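Local coordinates for putative uncharacterized protein (Actinomyces odontolyticus, PDB 3UP9) that probably serves as the membrane-anchored, methionine-binding lipoprotein of an uptake system, and here holds selenomethionine in the cleft between its two lobes, at residues H86-G91 with A200-V205; T50-G55 with Y77-G82. All coordinates share one frame; numbering follows the deposited sequence.

Contact 1 (H86-G91 with A200-V205). With MSE (selenomethionine), chain B.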
loop_
_atom_site.group_PDB
_atom_site.type_symbol
_atom_site.label_atom_id
_atom_site.label_comp_id
_atom_site.label_asym_id
_atom_site.label_seq_id
_atom_site.Cartn_x
_atom_site.Cartn_y
_atom_site.Cartn_z
ATOM N N HIS A 86 -2.876 6.896 6.447
ATOM C CA HIS A 86 -2.294 5.853 7.231
ATOM C C HIS A 86 -1.093 5.246 6.543
ATOM O O HIS A 86 -0.908 5.399 5.344
ATOM C CB HIS A 86 -3.305 4.756 7.478
ATOM C CG HIS A 86 -3.662 3.970 6.243
ATOM N ND1 HIS A 86 -4.696 4.285 5.476
ATOM C CD2 HIS A 86 -3.067 2.868 5.667
ATOM C CE1 HIS A 86 -4.765 3.423 4.442
ATOM N NE2 HIS A 86 -3.776 2.551 4.573
ATOM N N LEU A 87 -0.273 4.586 7.362
ATOM C CA LEU A 87 0.853 3.819 6.970
ATOM C C LEU A 87 0.554 2.336 7.197
ATOM O O LEU A 87 -0.085 1.962 8.205
ATOM C CB LEU A 87 2.044 4.251 7.853
ATOM C CG LEU A 87 3.373 3.547 7.724
ATOM C CD1 LEU A 87 3.979 4.019 6.402
ATOM C CD2 LEU A 87 4.254 3.906 8.939
ATOM N N GLU A 88 1.004 1.509 6.252
ATOM C CA GLU A 88 1.019 0.047 6.379
ATOM C C GLU A 88 2.460 -0.427 6.376
ATOM O O GLU A 88 3.040 -0.518 5.290
ATOM C CB GLU A 88 0.316 -0.617 5.189
ATOM C CG GLU A 88 -1.202 -0.570 5.161
ATOM C CD GLU A 88 -1.740 -0.621 3.735
ATOM O OE1 GLU A 88 -1.208 -1.399 2.916
ATOM O OE2 GLU A 88 -2.674 0.146 3.398
ATOM N N PRO A 89 3.055 -0.716 7.566
ATOM C CA PRO A 89 4.395 -1.205 7.569
ATOM C C PRO A 89 4.610 -2.438 6.636
ATOM O O PRO A 89 3.796 -3.376 6.591
ATOM C CB PRO A 89 4.638 -1.539 9.059
ATOM C CG PRO A 89 3.707 -0.651 9.821
ATOM C CD PRO A 89 2.503 -0.672 8.940
ATOM N N LEU A 90 5.695 -2.398 5.867
ATOM C CA LEU A 90 6.020 -3.473 4.957
ATOM C C LEU A 90 6.627 -4.594 5.768
ATOM O O LEU A 90 7.396 -4.349 6.731
ATOM C CB LEU A 90 6.968 -2.981 3.868
ATOM C CG LEU A 90 7.203 -3.879 2.654
ATOM C CD1 LEU A 90 5.904 -4.177 1.853
ATOM C CD2 LEU A 90 8.321 -3.259 1.813
ATOM N N GLY A 91 6.265 -5.825 5.426
ATOM C CA GLY A 91 6.801 -6.968 6.141
ATOM C C GLY A 91 7.421 -8.034 5.251
ATOM O O GLY A 91 7.109 -8.158 4.069
ATOM N N ALA A 200 6.006 6.336 3.126
ATOM C CA ALA A 200 4.991 5.558 2.415
ATOM C C ALA A 200 3.593 5.665 3.007
ATOM O O ALA A 200 2.897 4.636 3.208
ATOM C CB ALA A 200 5.401 4.082 2.280
ATOM N N VAL A 201 3.144 6.903 3.221
ATOM C CA VAL A 201 1.779 7.140 3.681
ATOM C C VAL A 201 0.788 7.049 2.500
ATOM O O VAL A 201 1.052 7.479 1.365
ATOM C CB VAL A 201 1.648 8.498 4.404
ATOM C CG1 VAL A 201 2.503 8.510 5.673
ATOM C CG2 VAL A 201 2.009 9.660 3.476
ATOM N N ASN A 202 -0.385 6.513 2.810
ATOM C CA ASN A 202 -1.457 6.293 1.859
ATOM C C ASN A 202 -2.388 7.496 1.701
ATOM O O ASN A 202 -2.883 8.031 2.665
ATOM C CB ASN A 202 -2.305 5.090 2.306
ATOM C CG ASN A 202 -1.618 3.775 2.080
ATOM O OD1 ASN A 202 -1.939 3.052 1.117
ATOM N ND2 ASN A 202 -0.697 3.426 2.995
ATOM N N VAL A 203 -2.660 7.880 0.461
ATOM C CA VAL A 203 -3.347 9.125 0.161
ATOM C C VAL A 203 -4.527 8.942 -0.776
ATOM O O VAL A 203 -4.584 7.980 -1.542
ATOM C CB VAL A 203 -2.323 10.185 -0.407
ATOM C CG1 VAL A 203 -1.402 10.668 0.716
ATOM C CG2 VAL A 203 -1.528 9.609 -1.563
ATOM N N LEU A 204 -5.483 9.876 -0.667
ATOM C CA LEU A 204 -6.624 10.006 -1.603
ATOM C C LEU A 204 -6.045 10.675 -2.842
ATOM O O LEU A 204 -5.286 11.641 -2.707
ATOM C CB LEU A 204 -7.772 10.882 -1.013
ATOM C CG LEU A 204 -9.027 10.977 -1.881
ATOM C CD1 LEU A 204 -9.865 9.719 -1.851
ATOM C CD2 LEU A 204 -9.878 12.135 -1.392
ATOM N N VAL A 205 -6.324 10.139 -4.028
ATOM C CA VAL A 205 -5.785 10.709 -5.285
ATOM C C VAL A 205 -6.962 10.928 -6.187
ATOM O O VAL A 205 -7.865 10.107 -6.231
ATOM C CB VAL A 205 -4.672 9.822 -5.951
ATOM C CG1 VAL A 205 -4.229 10.371 -7.308
ATOM C CG2 VAL A 205 -3.509 9.599 -5.002
HETATM N N MSE B 300 -1.428 -0.173 0.592
HETATM C CA MSE B 300 -0.035 -0.238 0.100
HETATM C C MSE B 300 0.981 0.226 1.116
HETATM O O MSE B 300 0.683 1.149 1.921
HETATM O OXT MSE B 300 2.086 -0.339 1.096
HETATM C CB MSE B 300 0.115 0.606 -1.139
HETATM C CG MSE B 300 1.515 0.499 -1.823
HETATM SE SE MSE B 300 1.588 1.631 -3.368
HETATM C CE MSE B 300 0.040 1.006 -4.472
HETATM O O HOH W 1 2.526 1.983 3.844
#

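Contact 2 (T50-G55 with Y77-G82). With PG4 (tetraethylene glycol), chain D.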
loop_
_atom_site.group_PDB
_atom_site.type_symbol
_atom_site.label_atom_id
_atom_site.label_comp_id
_atom_site.label_asym_id
_atom_site.label_seq_id
_atom_site.Cartn_x
_atom_site.Cartn_y
_atom_site.Cartn_z
ATOM N N THR A 50 -5.270 3.626 -13.699
ATOM C CA THR A 50 -5.803 3.611 -15.054
ATOM C C THR A 50 -7.292 4.051 -15.058
ATOM O O THR A 50 -7.712 4.890 -15.830
ATOM C CB THR A 50 -5.606 2.188 -15.690
ATOM O OG1 THR A 50 -4.214 1.948 -15.872
ATOM C CG2 THR A 50 -6.309 2.050 -17.034
ATOM N N ALA A 51 -8.088 3.481 -14.173
ATOM C CA ALA A 51 -9.509 3.869 -14.075
ATOM C C ALA A 51 -9.651 5.345 -13.710
ATOM O O ALA A 51 -10.505 5.985 -14.285
ATOM C CB ALA A 51 -10.274 2.994 -13.052
ATOM N N LEU A 52 -8.863 5.861 -12.747
ATOM C CA LEU A 52 -8.853 7.337 -12.454
ATOM C C LEU A 52 -8.459 8.121 -13.692
ATOM O O LEU A 52 -9.125 9.067 -14.056
ATOM C CB LEU A 52 -7.924 7.718 -11.291
ATOM C CG LEU A 52 -7.869 9.181 -10.908
ATOM C CD1 LEU A 52 -9.304 9.637 -10.626
ATOM C CD2 LEU A 52 -6.905 9.415 -9.727
ATOM N N ASN A 53 -7.414 7.685 -14.390
ATOM C CA ASN A 53 -6.988 8.383 -15.596
ATOM C C ASN A 53 -8.025 8.423 -16.706
ATOM O O ASN A 53 -8.176 9.463 -17.355
ATOM C CB ASN A 53 -5.668 7.866 -16.197
ATOM C CG ASN A 53 -4.963 8.954 -17.014
ATOM O OD1 ASN A 53 -5.080 10.120 -16.647
ATOM N ND2 ASN A 53 -4.219 8.589 -18.075
ATOM N N ASP A 54 -8.700 7.294 -16.938
ATOM C CA ASP A 54 -9.549 7.112 -18.112
ATOM C C ASP A 54 -10.945 7.659 -17.864
ATOM O O ASP A 54 -11.807 7.548 -18.713
ATOM C CB ASP A 54 -9.702 5.606 -18.436
ATOM C CG ASP A 54 -8.396 4.931 -18.848
ATOM O OD1 ASP A 54 -7.361 5.632 -19.092
ATOM O OD2 ASP A 54 -8.413 3.661 -18.877
ATOM N N GLY A 55 -11.236 8.139 -16.667
ATOM C CA GLY A 55 -12.572 8.650 -16.398
ATOM C C GLY A 55 -13.576 7.696 -15.738
ATOM O O GLY A 55 -14.730 7.962 -15.775
ATOM N N TYR A 77 0.739 10.789 -15.560
ATOM C CA TYR A 77 -0.575 11.025 -14.977
ATOM C C TYR A 77 -0.673 12.442 -14.402
ATOM O O TYR A 77 0.260 12.938 -13.769
ATOM C CB TYR A 77 -0.955 10.019 -13.889
ATOM C CG TYR A 77 -1.154 8.559 -14.314
ATOM C CD1 TYR A 77 -1.887 8.199 -15.441
ATOM C CD2 TYR A 77 -0.690 7.547 -13.523
ATOM C CE1 TYR A 77 -2.064 6.868 -15.782
ATOM C CE2 TYR A 77 -0.877 6.224 -13.850
ATOM C CZ TYR A 77 -1.546 5.888 -14.976
ATOM O OH TYR A 77 -1.691 4.540 -15.241
ATOM N N ASN A 78 -1.805 13.102 -14.658
ATOM C CA ASN A 78 -2.074 14.403 -14.044
ATOM C C ASN A 78 -2.972 14.245 -12.796
ATOM O O ASN A 78 -4.148 14.614 -12.819
ATOM C CB ASN A 78 -2.670 15.417 -15.054
ATOM C CG ASN A 78 -2.916 16.781 -14.420
ATOM O OD1 ASN A 78 -2.185 17.174 -13.532
ATOM N ND2 ASN A 78 -3.893 17.494 -14.880
ATOM N N PHE A 79 -2.392 13.751 -11.700
ATOM C CA PHE A 79 -3.115 13.561 -10.457
ATOM C C PHE A 79 -2.744 14.557 -9.331
ATOM O O PHE A 79 -1.697 15.197 -9.318
ATOM C CB PHE A 79 -2.899 12.139 -9.941
ATOM C CG PHE A 79 -3.397 11.044 -10.855
ATOM C CD1 PHE A 79 -4.361 11.267 -11.831
ATOM C CD2 PHE A 79 -2.900 9.800 -10.721
ATOM C CE1 PHE A 79 -4.795 10.238 -12.646
ATOM C CE2 PHE A 79 -3.346 8.753 -11.518
ATOM C CZ PHE A 79 -4.293 8.975 -12.486
ATOM N N GLU A 80 -3.659 14.660 -8.377
ATOM C CA GLU A 80 -3.520 15.484 -7.206
ATOM C C GLU A 80 -3.780 14.577 -6.002
ATOM O O GLU A 80 -4.644 13.712 -6.057
ATOM C CB GLU A 80 -4.543 16.612 -7.221
ATOM C CG GLU A 80 -4.687 17.384 -8.499
ATOM C CD GLU A 80 -3.411 17.996 -9.050
ATOM O OE1 GLU A 80 -2.557 18.479 -8.278
ATOM O OE2 GLU A 80 -3.279 17.986 -10.302
ATOM N N ALA A 81 -3.013 14.750 -4.936
ATOM C CA ALA A 81 -3.111 13.924 -3.736
ATOM C C ALA A 81 -3.338 14.754 -2.461
ATOM O O ALA A 81 -2.930 15.937 -2.313
ATOM C CB ALA A 81 -1.901 13.048 -3.567
ATOM N N GLY A 82 -3.986 14.067 -1.541
ATOM C CA GLY A 82 -4.257 14.543 -0.223
ATOM C C GLY A 82 -3.187 14.194 0.756
ATOM O O GLY A 82 -2.161 13.623 0.381
HETATM O O1 PG4 D . -3.618 12.365 -16.936
HETATM C C1 PG4 D . -3.248 12.863 -18.247
HETATM C C2 PG4 D . -2.763 11.807 -19.243
HETATM O O2 PG4 D . -1.720 10.912 -18.798
HETATM C C3 PG4 D . -1.186 10.050 -19.806
HETATM C C4 PG4 D . -1.257 8.575 -19.398
HETATM O O3 PG4 D . -1.946 7.756 -20.369
HETATM O O HOH W 2 -3.180 4.116 -17.338
#

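Contact 1 (H86-G91 with A200-V205)
Asn202 lies flat over one face of the His86 imidazole, amide and ring planes only 11° apart, with its CB making a CH-pi contact 3.8 Å from the ring centroid. At the ring's edge, in its plane, sits CG of Glu88. In that plane His86 NE2 donates to Glu88 OE2 over 2.9 Å, the oxygen accepting through its anti lone pair, which fixes the rotation of the ring. CG of His86 stands between the backbone N and the carbonyl carbon (chi1 69°), which turns the ring face to the Asn202 amide.

The carbonyl of His86 is gripped twice by Asn202. Asn202 N gives His86 O a bond of 2.8 Å, nearly along the C=O axis. Asn202 ND2 reaches His86 O from above the carbonyl plane at 3.1 Å. An asparagine suits this place because its amide can donate to His86 O and also, from ND2 of Asn202 to O of the selenomethionine, over 2.9 Å. Its OD1 accepts from His18 and, weakly, from the ligand ammonium.

Glu88 OE1 accepts from the ligand ammonium N at 2.6 Å and also from the backbone N of Asn176. A carboxylate here probably favours the charged ammonium, and His86, in the second shell, probably helps to hold the Glu88 carboxylate in position. One water accepts from Glu88 N and lies within bonding distance of Ala200 O and the ligand O, while Leu87 CD1 touches Ala200, nearest its carbonyl O. This recognition of an amino acid's ammonium and carboxylate groups is characteristic of the ligand cleft of periplasmic-binding-protein folds, here the NlpA family.

Contact 2 (T50-G55 with Y77-G82)
Leu52 and Phe79 meet tip to tip where the last turn of helix 46-53, closed by a Schellman motif at Gly55, packs on the beginning of strand 79-81. Along Leu52, CB approaches CZ of Phe79, and Leu52 CG is 3.7 Å from Phe79 CE1. CD2 then settles over the centre of the ring in a CH-pi contact, 3.7 Å from the centroid and 10° off the normal. CG is anti to the backbone N (chi1 -179°), which extends the branched end out from the helix to the ring. Phe79 is enclosed on both faces, since CB of Tyr77 covers the opposite one, and a flat apolar ring suits such a slot. Leu68 and Glu72 of helix 65-75 and Val205 of strand 201-207 also touch it.

Toward the surface the contact turns polar. Asn53 crosses Tyr77 obliquely, its amide plane 68° from the ring; Asn53 CG lies 3.5 Å from Tyr77 CD1, and ND2 comes to the ring's edge. OD1 of Asn53 accepts from Lys207 and from O1 of a tetraethylene glycol, probably left from crystallisation. That glycol O1 accepts in turn from Asn78 N, a bond of 3.0 Å, so the additive bridges the two segments. Asparagine suits this partly exposed place because OD1 accepts from Lys207 and the glycol, while ND2 gives the glycol a weak bond.

Tyr77 combines a ring for packing with a hydroxyl for solvent. A water lies 2.8 Å from Thr50 OG1. The same water is 2.6 Å from Tyr77 OH.

Overall arrangement
The contacts share a sheet: segment 200-205 of contact 1 lies on strand 201-207, which pairs antiparallel with strand 79-81 of contact 2, next in the chain to strand 86-87. Their centres are about 18 Å apart, yet Leu204 O and Gly82 N probably share a hydrogen bond, and Val205 CG1 packs on Phe79 CB. Contact 1 is buried near the centre of the chain, where directed hydrogen bonds order polar side chains around the amino acid ligand. Contact 2 lies farther out, about 17 Å from that centre: an apolar core joins helix to sheet, while water and a crystallisation additive finish its rim.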